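Paenibacillus xanthan lyase (PDB 6F2P) cleaves the side chains of the bacterial polysaccharide xanthan by elimination rather than hydrolysis, as a member of polysaccharide lyase family 8. Local coordinates at residues D66-S69 with I70-Y74; E144-A147 with T148-S151; A310-A313 with D314-F318; I397-E400 with N401-G404. All blocks are in the same frame, centred on the assembly; numbering follows the deposited sequence.

Interaction 1 of 4, residues D66-S69 with I70-Y74; sequences DSTS and ITTTY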
ATOM      1  N   ASP A  66      12.634  -7.285 -41.835  1.00 23.66           N
ATOM      2  CA  ASP A  66      12.511  -7.564 -40.402  1.00 22.19           C
ATOM      3  C   ASP A  66      13.840  -7.348 -39.681  1.00 24.30           C
ATOM      4  O   ASP A  66      14.799  -8.092 -39.894  1.00 19.33           O
ATOM      5  CB  ASP A  66      12.031  -8.991 -40.164  1.00 16.94           C
ATOM      6  CG  ASP A  66      11.623  -9.235 -38.727  1.00 27.20           C
ATOM      7  OD1 ASP A  66      11.918  -8.378 -37.859  1.00 26.12           O
ATOM      8  OD2 ASP A  66      11.008 -10.293 -38.463  1.00 28.05           O
ATOM      9  N   SER A  67      13.885  -6.340 -38.811  1.00 22.30           N
ATOM     10  CA  SER A  67      15.135  -5.957 -38.155  1.00 19.72           C
ATOM     11  C   SER A  67      15.569  -6.955 -37.072  1.00 20.49           C
ATOM     12  O   SER A  67      16.713  -6.922 -36.613  1.00 20.32           O
ATOM     13  CB  SER A  67      15.052  -4.530 -37.596  1.00 21.38           C
ATOM     14  OG  SER A  67      14.203  -4.455 -36.459  1.00 23.25           O
ATOM     15  N   THR A  68      14.667  -7.857 -36.686  1.00 18.10           N
ATOM     16  CA  THR A  68      15.011  -8.911 -35.730  1.00 15.68           C
ATOM     17  C   THR A  68      16.196  -9.724 -36.240  1.00 15.40           C
ATOM     18  O   THR A  68      17.013 -10.209 -35.467  1.00 12.93           O
ATOM     19  CB  THR A  68      13.826  -9.855 -35.492  1.00 12.55           C
ATOM     20  OG1 THR A  68      12.688  -9.093 -35.072  1.00 20.11           O
ATOM     21  CG2 THR A  68      14.162 -10.903 -34.451  1.00  6.29           C
ATOM     22  N   SER A  69      16.291  -9.857 -37.558  1.00 18.23           N
ATOM     23  CA  SER A  69      17.378 -10.605 -38.165  1.00 18.60           C
ATOM     24  C   SER A  69      18.757 -10.065 -37.779  1.00 20.98           C
ATOM     25  O   SER A  69      19.726 -10.824 -37.697  1.00 24.14           O
ATOM     26  CB  SER A  69      17.209 -10.643 -39.676  1.00 20.44           C
ATOM     27  OG  SER A  69      16.068 -11.411 -40.022  1.00 19.80           O
ATOM     28  N   ILE A  70      18.839  -8.764 -37.520  1.00 18.84           N
ATOM     29  CA  ILE A  70      20.076  -8.167 -37.018  1.00 18.37           C
ATOM     30  C   ILE A  70      20.518  -8.832 -35.709  1.00 14.65           C
ATOM     31  O   ILE A  70      21.640  -9.329 -35.595  1.00 16.88           O
ATOM     32  CB  ILE A  70      19.922  -6.643 -36.801  1.00 19.94           C
ATOM     33  CG1 ILE A  70      19.495  -5.958 -38.103  1.00 23.61           C
ATOM     34  CG2 ILE A  70      21.215  -6.037 -36.271  1.00 15.57           C
ATOM     35  CD1 ILE A  70      20.531  -6.042 -39.194  1.00 19.93           C
ATOM     36  N   THR A  71      19.623  -8.850 -34.729  1.00 13.18           N
ATOM     37  CA  THR A  71      19.920  -9.414 -33.421  1.00 13.11           C
ATOM     38  C   THR A  71      20.199 -10.904 -33.523  1.00 15.98           C
ATOM     39  O   THR A  71      21.155 -11.418 -32.919  1.00 14.25           O
ATOM     40  CB  THR A  71      18.736  -9.190 -32.445  1.00 15.89           C
ATOM     41  OG1 THR A  71      18.548  -7.789 -32.226  1.00 17.75           O
ATOM     42  CG2 THR A  71      18.977  -9.884 -31.106  1.00 10.29           C
ATOM     43  N   THR A  72      19.354 -11.595 -34.288  1.00 18.28           N
ATOM     44  CA  THR A  72      19.440 -13.047 -34.423  1.00 18.18           C
ATOM     45  C   THR A  72      20.783 -13.451 -35.004  1.00 19.79           C
ATOM     46  O   THR A  72      21.442 -14.370 -34.500  1.00 18.88           O
ATOM     47  CB  THR A  72      18.323 -13.596 -35.318  1.00 15.23           C
ATOM     48  OG1 THR A  72      17.076 -13.040 -34.900  1.00 21.51           O
ATOM     49  CG2 THR A  72      18.245 -15.101 -35.211  1.00 16.57           C
ATOM     50  N   THR A  73      21.189 -12.749 -36.058  1.00 17.68           N
ATOM     51  CA  THR A  73      22.455 -13.028 -36.713  1.00 16.74           C
ATOM     52  C   THR A  73      23.602 -12.873 -35.725  1.00 20.03           C
ATOM     53  O   THR A  73      24.443 -13.776 -35.598  1.00 16.61           O
ATOM     54  CB  THR A  73      22.682 -12.096 -37.923  1.00 20.04           C
ATOM     55  OG1 THR A  73      21.636 -12.285 -38.886  1.00 18.58           O
ATOM     56  CG2 THR A  73      24.022 -12.378 -38.564  1.00 15.22           C
ATOM     57  N   TYR A  74      23.627 -11.740 -35.014  1.00 17.37           N
ATOM     58  CA  TYR A  74      24.722 -11.458 -34.086  1.00 12.55           C
ATOM     59  C   TYR A  74      24.718 -12.401 -32.892  1.00 13.07           C
ATOM     60  O   TYR A  74      25.776 -12.727 -32.361  1.00 14.66           O
ATOM     61  CB  TYR A  74      24.709 -10.011 -33.614  1.00 13.48           C
ATOM     62  CG  TYR A  74      25.307  -9.030 -34.593  1.00 12.75           C
ATOM     63  CD1 TYR A  74      26.568  -9.232 -35.135  1.00 12.05           C
ATOM     64  CD2 TYR A  74      24.607  -7.893 -34.976  1.00 12.38           C
ATOM     65  CE1 TYR A  74      27.118  -8.322 -36.042  1.00 11.03           C
ATOM     66  CE2 TYR A  74      25.143  -6.986 -35.872  1.00 12.71           C
ATOM     67  CZ  TYR A  74      26.395  -7.204 -36.403  1.00 12.40           C
ATOM     68  OH  TYR A  74      26.917  -6.294 -37.294  1.00 15.46           O
TER

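Interaction 2 of 4, residues E144-A147 with T148-S151; sequences ELTA and TQIS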
ATOM      1  N   GLU A 144      41.918 -11.168 -32.000  1.00 24.46           N
ATOM      2  CA  GLU A 144      41.961 -11.786 -33.315  1.00 22.03           C
ATOM      3  C   GLU A 144      41.519 -10.813 -34.389  1.00 22.81           C
ATOM      4  O   GLU A 144      41.419 -11.178 -35.560  1.00 32.49           O
ATOM      5  CB  GLU A 144      41.060 -13.018 -33.345  1.00 26.30           C
ATOM      6  CG  GLU A 144      41.369 -14.023 -32.251  1.00 27.64           C
ATOM      7  CD  GLU A 144      42.650 -14.782 -32.511  1.00 41.56           C
ATOM      8  OE1 GLU A 144      43.129 -14.784 -33.671  1.00 37.00           O
ATOM      9  OE2 GLU A 144      43.181 -15.384 -31.554  1.00 53.76           O
ATOM     10  N   LEU A 145      41.244  -9.575 -33.988  1.00 21.79           N
ATOM     11  CA  LEU A 145      40.721  -8.567 -34.905  1.00 19.74           C
ATOM     12  C   LEU A 145      41.750  -7.488 -35.217  1.00 21.15           C
ATOM     13  O   LEU A 145      42.629  -7.216 -34.413  1.00 28.67           O
ATOM     14  CB  LEU A 145      39.473  -7.922 -34.307  1.00 21.85           C
ATOM     15  CG  LEU A 145      38.281  -8.847 -34.049  1.00 23.03           C
ATOM     16  CD1 LEU A 145      37.207  -8.099 -33.274  1.00 25.21           C
ATOM     17  CD2 LEU A 145      37.710  -9.359 -35.356  1.00 18.71           C
ATOM     18  N   THR A 146      41.640  -6.867 -36.384  1.00 21.28           N
ATOM     19  CA  THR A 146      42.469  -5.711 -36.687  1.00 24.98           C
ATOM     20  C   THR A 146      41.870  -4.466 -36.046  1.00 26.95           C
ATOM     21  O   THR A 146      40.715  -4.467 -35.614  1.00 26.51           O
ATOM     22  CB  THR A 146      42.549  -5.454 -38.190  1.00 26.74           C
ATOM     23  OG1 THR A 146      41.290  -4.932 -38.645  1.00 31.62           O
ATOM     24  CG2 THR A 146      42.895  -6.737 -38.933  1.00 21.43           C
ATOM     25  N   ALA A 147      42.656  -3.397 -35.992  1.00 28.31           N
ATOM     26  CA  ALA A 147      42.174  -2.131 -35.464  1.00 22.15           C
ATOM     27  C   ALA A 147      41.085  -1.613 -36.372  1.00 26.57           C
ATOM     28  O   ALA A 147      40.135  -0.975 -35.923  1.00 29.28           O
ATOM     29  CB  ALA A 147      43.301  -1.129 -35.386  1.00 16.25           C
ATOM     30  N   THR A 148      41.229  -1.900 -37.660  1.00 24.46           N
ATOM     31  CA  THR A 148      40.298  -1.385 -38.646  1.00 26.40           C
ATOM     32  C   THR A 148      38.950  -2.083 -38.490  1.00 28.97           C
ATOM     33  O   THR A 148      37.893  -1.455 -38.592  1.00 22.34           O
ATOM     34  CB  THR A 148      40.869  -1.541 -40.063  1.00 26.25           C
ATOM     35  OG1 THR A 148      42.138  -0.881 -40.125  1.00 28.60           O
ATOM     36  CG2 THR A 148      39.943  -0.930 -41.097  1.00 18.00           C
ATOM     37  N   GLN A 149      38.993  -3.383 -38.215  1.00 28.70           N
ATOM     38  CA  GLN A 149      37.773  -4.137 -37.952  1.00 29.84           C
ATOM     39  C   GLN A 149      37.066  -3.636 -36.687  1.00 27.09           C
ATOM     40  O   GLN A 149      35.855  -3.392 -36.688  1.00 24.09           O
ATOM     41  CB  GLN A 149      38.084  -5.632 -37.845  1.00 25.71           C
ATOM     42  CG  GLN A 149      38.442  -6.274 -39.174  1.00 20.96           C
ATOM     43  CD  GLN A 149      38.968  -7.686 -39.018  1.00 23.82           C
ATOM     44  OE1 GLN A 149      39.729  -7.985 -38.091  1.00 25.64           O
ATOM     45  NE2 GLN A 149      38.556  -8.570 -39.922  1.00 17.06           N
ATOM     46  N   ILE A 150      37.829  -3.477 -35.611  1.00 27.63           N
ATOM     47  CA  ILE A 150      37.274  -3.001 -34.352  1.00 22.87           C
ATOM     48  C   ILE A 150      36.679  -1.599 -34.505  1.00 24.04           C
ATOM     49  O   ILE A 150      35.588  -1.309 -34.001  1.00 22.33           O
ATOM     50  CB  ILE A 150      38.332  -3.022 -33.243  1.00 21.41           C
ATOM     51  CG1 ILE A 150      38.687  -4.470 -32.904  1.00 22.03           C
ATOM     52  CG2 ILE A 150      37.825  -2.297 -32.006  1.00 20.95           C
ATOM     53  CD1 ILE A 150      39.913  -4.617 -32.026  1.00 23.12           C
ATOM     54  N   SER A 151      37.394  -0.745 -35.225  1.00 20.30           N
ATOM     55  CA  SER A 151      36.911   0.590 -35.539  1.00 24.81           C
ATOM     56  C   SER A 151      35.570   0.567 -36.274  1.00 24.45           C
ATOM     57  O   SER A 151      34.643   1.288 -35.908  1.00 25.93           O
ATOM     58  CB  SER A 151      37.936   1.330 -36.387  1.00 26.33           C
ATOM     59  OG  SER A 151      37.278   2.199 -37.289  1.00 34.27           O
TER

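Interaction 3 of 4, residues A310-A313 with D314-F318; sequences AASA and DATAF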
ATOM      1  N   ALA A 310      29.632  -5.317  -2.889  1.00 24.40           N
ATOM      2  CA  ALA A 310      28.955  -4.822  -1.695  1.00 22.24           C
ATOM      3  C   ALA A 310      29.919  -4.617  -0.526  1.00 25.84           C
ATOM      4  O   ALA A 310      31.031  -5.148  -0.532  1.00 25.31           O
ATOM      5  CB  ALA A 310      27.835  -5.781  -1.286  1.00 18.20           C
ATOM      6  N   ALA A 311      29.479  -3.843   0.468  1.00 18.92           N
ATOM      7  CA  ALA A 311      30.209  -3.704   1.721  1.00 22.51           C
ATOM      8  C   ALA A 311      30.175  -5.024   2.482  1.00 22.32           C
ATOM      9  O   ALA A 311      29.297  -5.853   2.252  1.00 24.88           O
ATOM     10  CB  ALA A 311      29.602  -2.605   2.561  1.00 14.01           C
ATOM     11  N   SER A 312      31.120  -5.200   3.399  1.00 25.15           N
ATOM     12  CA  SER A 312      31.296  -6.459   4.127  1.00 28.98           C
ATOM     13  C   SER A 312      30.002  -7.099   4.636  1.00 28.32           C
ATOM     14  O   SER A 312      29.725  -8.266   4.352  1.00 23.80           O
ATOM     15  CB  SER A 312      32.254  -6.253   5.297  1.00 24.71           C
ATOM     16  OG  SER A 312      32.604  -7.496   5.877  1.00 45.84           O
ATOM     17  N   ALA A 313      29.225  -6.324   5.386  1.00 27.74           N
ATOM     18  CA  ALA A 313      27.985  -6.813   5.979  1.00 23.09           C
ATOM     19  C   ALA A 313      27.036  -7.350   4.926  1.00 24.80           C
ATOM     20  O   ALA A 313      26.537  -8.466   5.055  1.00 27.79           O
ATOM     21  CB  ALA A 313      27.312  -5.720   6.763  1.00 15.07           C
ATOM     22  N   ASP A 314      26.788  -6.549   3.892  1.00 22.57           N
ATOM     23  CA  ASP A 314      25.881  -6.933   2.811  1.00 23.63           C
ATOM     24  C   ASP A 314      26.386  -8.136   2.003  1.00 23.07           C
ATOM     25  O   ASP A 314      25.630  -9.069   1.708  1.00 22.36           O
ATOM     26  CB  ASP A 314      25.627  -5.749   1.876  1.00 22.32           C
ATOM     27  CG  ASP A 314      24.744  -4.680   2.502  1.00 28.48           C
ATOM     28  OD1 ASP A 314      23.899  -5.018   3.358  1.00 28.72           O
ATOM     29  OD2 ASP A 314      24.886  -3.499   2.127  1.00 28.85           O
ATOM     30  N   ALA A 315      27.662  -8.110   1.642  1.00 20.96           N
ATOM     31  CA  ALA A 315      28.248  -9.200   0.884  1.00 21.72           C
ATOM     32  C   ALA A 315      28.033 -10.512   1.625  1.00 23.46           C
ATOM     33  O   ALA A 315      27.684 -11.532   1.031  1.00 25.69           O
ATOM     34  CB  ALA A 315      29.719  -8.945   0.660  1.00 21.04           C
ATOM     35  N   THR A 316      28.208 -10.463   2.939  1.00 25.02           N
ATOM     36  CA  THR A 316      28.026 -11.632   3.781  1.00 20.11           C
ATOM     37  C   THR A 316      26.580 -12.090   3.729  1.00 20.29           C
ATOM     38  O   THR A 316      26.303 -13.263   3.488  1.00 24.86           O
ATOM     39  CB  THR A 316      28.398 -11.309   5.227  1.00 22.52           C
ATOM     40  OG1 THR A 316      29.767 -10.888   5.274  1.00 20.80           O
ATOM     41  CG2 THR A 316      28.185 -12.528   6.138  1.00 15.31           C
ATOM     42  N   ALA A 317      25.665 -11.148   3.939  1.00 18.31           N
ATOM     43  CA  ALA A 317      24.232 -11.426   3.926  1.00 21.72           C
ATOM     44  C   ALA A 317      23.781 -11.992   2.577  1.00 23.79           C
ATOM     45  O   ALA A 317      22.992 -12.944   2.514  1.00 22.65           O
ATOM     46  CB  ALA A 317      23.449 -10.157   4.270  1.00 19.20           C
ATOM     47  N   PHE A 318      24.299 -11.398   1.505  1.00 19.23           N
ATOM     48  CA  PHE A 318      23.992 -11.851   0.156  1.00 20.76           C
ATOM     49  C   PHE A 318      24.466 -13.276  -0.094  1.00 20.75           C
ATOM     50  O   PHE A 318      23.741 -14.071  -0.688  1.00 22.18           O
ATOM     51  CB  PHE A 318      24.614 -10.923  -0.888  1.00 19.60           C
ATOM     52  CG  PHE A 318      23.949  -9.584  -0.981  1.00 22.13           C
ATOM     53  CD1 PHE A 318      22.914  -9.244  -0.121  1.00 16.97           C
ATOM     54  CD2 PHE A 318      24.348  -8.668  -1.940  1.00 19.67           C
ATOM     55  CE1 PHE A 318      22.308  -8.015  -0.209  1.00 19.45           C
ATOM     56  CE2 PHE A 318      23.733  -7.435  -2.038  1.00 18.45           C
ATOM     57  CZ  PHE A 318      22.716  -7.108  -1.169  1.00 19.02           C
TER
HETATM   58  O   HOH W   1      26.828  -2.832   0.400  1.00 13.72           O

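Interaction 4 of 4, residues I397-E400 with N401-G404; sequences INAE and NNKG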
ATOM      1  N   ILE A 397      -0.525  -7.627 -22.863  1.00 16.48           N
ATOM      2  CA  ILE A 397      -0.236  -6.950 -24.125  1.00 17.97           C
ATOM      3  C   ILE A 397       0.482  -7.913 -25.051  1.00 19.73           C
ATOM      4  O   ILE A 397       1.021  -8.925 -24.595  1.00 20.81           O
ATOM      5  CB  ILE A 397       0.637  -5.713 -23.927  1.00 16.75           C
ATOM      6  CG1 ILE A 397       1.957  -6.097 -23.259  1.00 17.51           C
ATOM      7  CG2 ILE A 397      -0.106  -4.674 -23.116  1.00 14.82           C
ATOM      8  CD1 ILE A 397       2.782  -4.908 -22.836  1.00 13.12           C
ATOM      9  N   ASN A 398       0.477  -7.596 -26.346  1.00 19.06           N
ATOM     10  CA  ASN A 398       1.139  -8.415 -27.363  1.00 14.63           C
ATOM     11  C   ASN A 398       0.835  -9.889 -27.246  1.00 17.05           C
ATOM     12  O   ASN A 398       1.726 -10.711 -27.457  1.00 22.18           O
ATOM     13  CB  ASN A 398       2.662  -8.247 -27.317  1.00 18.43           C
ATOM     14  CG  ASN A 398       3.082  -6.809 -27.148  1.00 28.20           C
ATOM     15  OD1 ASN A 398       2.509  -5.903 -27.764  1.00 25.64           O
ATOM     16  ND2 ASN A 398       4.079  -6.583 -26.289  1.00 27.17           N
ATOM     17  N   ALA A 399      -0.409 -10.217 -26.899  1.00 16.62           N
ATOM     18  CA  ALA A 399      -0.870 -11.603 -26.858  1.00 18.49           C
ATOM     19  C   ALA A 399      -0.113 -12.401 -25.822  1.00 21.32           C
ATOM     20  O   ALA A 399       0.102 -13.608 -25.989  1.00 21.56           O
ATOM     21  CB  ALA A 399      -0.734 -12.265 -28.227  1.00 16.57           C
ATOM     22  N   GLU A 400       0.298 -11.715 -24.759  1.00 20.55           N
ATOM     23  CA  GLU A 400       0.916 -12.364 -23.611  1.00 20.24           C
ATOM     24  C   GLU A 400      -0.022 -12.315 -22.409  1.00 18.18           C
ATOM     25  O   GLU A 400      -0.822 -11.378 -22.272  1.00 16.42           O
ATOM     26  CB  GLU A 400       2.247 -11.703 -23.263  1.00 19.46           C
ATOM     27  CG  GLU A 400       3.292 -11.795 -24.354  1.00 17.48           C
ATOM     28  CD  GLU A 400       4.694 -11.525 -23.839  1.00 23.61           C
ATOM     29  OE1 GLU A 400       5.093 -10.342 -23.771  1.00 21.89           O
ATOM     30  OE2 GLU A 400       5.396 -12.503 -23.496  1.00 27.06           O
ATOM     31  N   ASN A 401       0.079 -13.330 -21.551  1.00 17.91           N
ATOM     32  CA  ASN A 401      -0.731 -13.406 -20.339  1.00 18.75           C
ATOM     33  C   ASN A 401      -2.224 -13.319 -20.663  1.00 19.87           C
ATOM     34  O   ASN A 401      -2.967 -12.571 -20.025  1.00 22.23           O
ATOM     35  CB  ASN A 401      -0.320 -12.300 -19.359  1.00 16.18           C
ATOM     36  CG  ASN A 401      -0.761 -12.582 -17.939  1.00 17.83           C
ATOM     37  OD1 ASN A 401      -0.985 -13.733 -17.566  1.00 16.22           O
ATOM     38  ND2 ASN A 401      -0.889 -11.529 -17.135  1.00 14.70           N
ATOM     39  N   ASN A 402      -2.652 -14.085 -21.663  1.00 18.43           N
ATOM     40  CA  ASN A 402      -4.005 -13.959 -22.193  1.00 16.66           C
ATOM     41  C   ASN A 402      -5.069 -14.448 -21.234  1.00 18.07           C
ATOM     42  O   ASN A 402      -6.191 -13.949 -21.257  1.00 20.47           O
ATOM     43  CB  ASN A 402      -4.146 -14.683 -23.531  1.00 16.99           C
ATOM     44  CG  ASN A 402      -3.170 -14.184 -24.570  1.00 22.10           C
ATOM     45  OD1 ASN A 402      -2.812 -13.009 -24.596  1.00 23.83           O
ATOM     46  ND2 ASN A 402      -2.734 -15.079 -25.441  1.00 27.48           N
ATOM     47  N   LYS A 403      -4.719 -15.420 -20.393  1.00 17.11           N
ATOM     48  CA  LYS A 403      -5.666 -15.977 -19.424  1.00 16.47           C
ATOM     49  C   LYS A 403      -5.455 -15.450 -17.993  1.00 15.41           C
ATOM     50  O   LYS A 403      -5.817 -16.107 -17.021  1.00 19.14           O
ATOM     51  CB  LYS A 403      -5.587 -17.503 -19.435  1.00 16.83           C
ATOM     52  CG  LYS A 403      -6.097 -18.150 -20.711  1.00 14.91           C
ATOM     53  CD  LYS A 403      -5.369 -19.450 -20.985  1.00 16.85           C
ATOM     54  CE  LYS A 403      -6.043 -20.645 -20.353  1.00 22.87           C
ATOM     55  NZ  LYS A 403      -5.312 -21.922 -20.639  1.00 19.74           N
ATOM     56  N   GLY A 404      -4.881 -14.263 -17.863  1.00 14.74           N
ATOM     57  CA  GLY A 404      -4.548 -13.738 -16.553  1.00 18.16           C
ATOM     58  C   GLY A 404      -5.696 -13.017 -15.871  1.00 20.04           C
ATOM     59  O   GLY A 404      -5.488 -12.332 -14.866  1.00 21.40           O
TER

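Interaction 1 of 4, residues D66-S69 with I70-Y74
Thr72 and Thr73 each turn a hydroxyl back onto the carbonyl four residues earlier, where the backbone N-H of the same residue also bonds. Thr72 OG1 donates to Thr68 O at 2.9 Å from above the plane of that carbonyl, while Thr72 N meets the same oxygen at 3.0 Å, nearly in line with the C=O bond. On Ser69 O the two donors come from opposite faces: Thr73 OG1 at 2.7 Å and Thr73 N at 2.9 Å. The torsion behind the Thr72 bond sets OG1 opposite the carbonyl carbon and beside the backbone N (chi1 -48°), which points the hydroxyl at the preceding turn. A valine at Thr72 would probably leave Thr68 O without its second donor and set a methyl against that carbonyl.

All this happens in the first turns of helix 68-85, part of the N-terminal alpha-helical domain of family 8 lyases. The entry to the helix is capped by Asp66, whose OD1 accepts from Thr68 N at 3.0 Å and from Thr68 OG1 at 3.0 Å, both on one face of the carboxylate. A negative charge here would probably be favoured by the helix start. Ile70 N closes the following turn on Ser67 O.

Contact between side chains is slight: Thr68 CG2 lies 3.6 Å from Thr72 OG1, the two chains crossing at a slant. Three other hydroxyls tie the turn to its surroundings, Ser67 OG to Asn122 O, Ser69 OG to Pro62 O and Thr71 OG1 to His125 ND1, while Ile70 and Thr73 rest on Met108 of helix 95-111.

Interaction 2 of 4, residues E144-A147 with T148-S151
Gln149 folds back over Thr146, and its side chain can be followed outward atom by atom. CB sits 3.4 Å from Thr146 OG1, and CG passes the same oxygen. With CG opposite the carbonyl carbon (chi1 -71°) and the chain extended beyond it, the Gln149 side chain crosses that of Thr146 at about a right angle. CD stays near both polar atoms of Thr146, 3.6 Å from its OG1, and at the tip OE1 accepts from Thr146 N at 2.8 Å. That bond is almost straight, 171° at the hydrogen, and the donor is tilted only slightly from the amide plane. OE1 also lies 3.7 Å from Leu145 CD2, while NE2, the other end of the amide, bonds to Asp106 OD2 of helix 95-111.

Thr146 answers with its own side chain: OG1 accepts from Gln149 N at 2.8 Å, and a weak bond links that hydroxyl to Gln149 OE1. An alanine in place of Gln149 would probably leave Thr146 N and Asp106 without the amide that joins them. Next to the polar pair, Leu145 CB packs on Ile150 CG1 at 3.8 Å, and Leu145 also touches Ile102.

Ordinary helix bonds follow, Ile150 N to Thr146 O and Ser151 N to Ala147 O. The reciprocal pairing of Thr146 at the N-cap with Gln149 three residues on is a capping box, here opening helix 147-160.

Interaction 3 of 4, residues A310-A313 with D314-F318
Ser312 O is held by two donors of one residue: Thr316 OG1 at 2.8 Å and Thr316 N at 3.0 Å, arriving from opposite faces of the carbonyl plane. With OG1 beside the backbone N, opposite the carbonyl carbon (chi1 -59°), the hydroxyl reaches back to the preceding turn and meets the oxygen from above the carbonyl plane. Ala315 N to Ala311 O, at 2.9 Å and close to linear, and Ala317 N to Ala313 O are plain backbone bonds on the neighbouring residues.

This is the N-terminal end of helix 312-328 in the alpha-helical domain, with Ala311 at the N-cap. Alanine has no side-chain acceptor to offer there. A water accepts from Ala311 N at 2.8 Å and donates to Asp314 OD2 at 2.7 Å, linking the N-cap backbone to the first turn. The other carboxylate oxygen, Asp314 OD1, bonds to Tyr264 OH.

Facing helix 256-267, where it touches Tyr260, the methyl of Ala310 lies 3.9 Å from Asp314 CB and 4.2 Å from Ala315 CB, and approaches Phe318 CE2 obliquely. The Phe318 ring is buried between helices 256-267 and 292-307, where it meets Tyr264, Ile303 and Leu306.

Interaction 4 of 4, residues I397-E400 with N401-G404
Two beta turns follow each other without a gap here, a type I' turn from Ile397 to Glu400 and a type I turn from Asn401 to Gly404. Asn398 and Ala399 take positive phi values, as the inner positions of a type I' turn do, and Glu400 N closes that turn on Ile397 O at 2.9 Å. Glu400 itself is extended. Asn401 then returns to the left-handed region (phi 56°), which swings the chain into the second turn, closed by a weak bond from Gly404 N to Asn401 O at 3.3 Å. The double turn belongs to the loop between strands 380-385 and 411-415 of the super-sandwich domain.

Glu400 is buried, and its carboxylate finds its partners outside the two turns: salt bridges with Arg283 through OE1 and Arg287 through OE2, and a bond from Asn584 ND2 to OE2. Both arginines belong to the alpha-helical domain, which this glutamate thereby links to the loop. Asn401 is anchored by two further bonds: its ND2 to Glu395 O and its backbone N to Ser286 OG.

Between the two turns the side-chain contact is light. CG of Asn402 lies opposite its carbonyl carbon (chi1 -58°), which carries the amide back alongside the Ala399 peptide, and there Asn402 ND2 makes a weak bond to Ala399 O at 3.2 Å.

How the interactions relate
Interactions 1, 2 and 3 all sit at helix starts in the alpha-helical domain, whereas interaction 4 is a loop of the super-sandwich domain. Interaction 1 is buried and interaction 4 partly so; interactions 2 and 3 lie at the surface. The three helix starts differ: an aspartate carboxylate caps 1, a reciprocal threonine-glutamine pair caps 2, and in 3 an alanine stands at the N-cap, with a water joining its N-H to an aspartate. Threonine hydroxyls bonding to the preceding turn recur in 1 and 3. Helix 95-111 borders both 1 and 2, whose centres are 22 Å apart, though they do not touch. In interaction 4 the carboxylate of Glu400 reaches across to arginines of the helical domain.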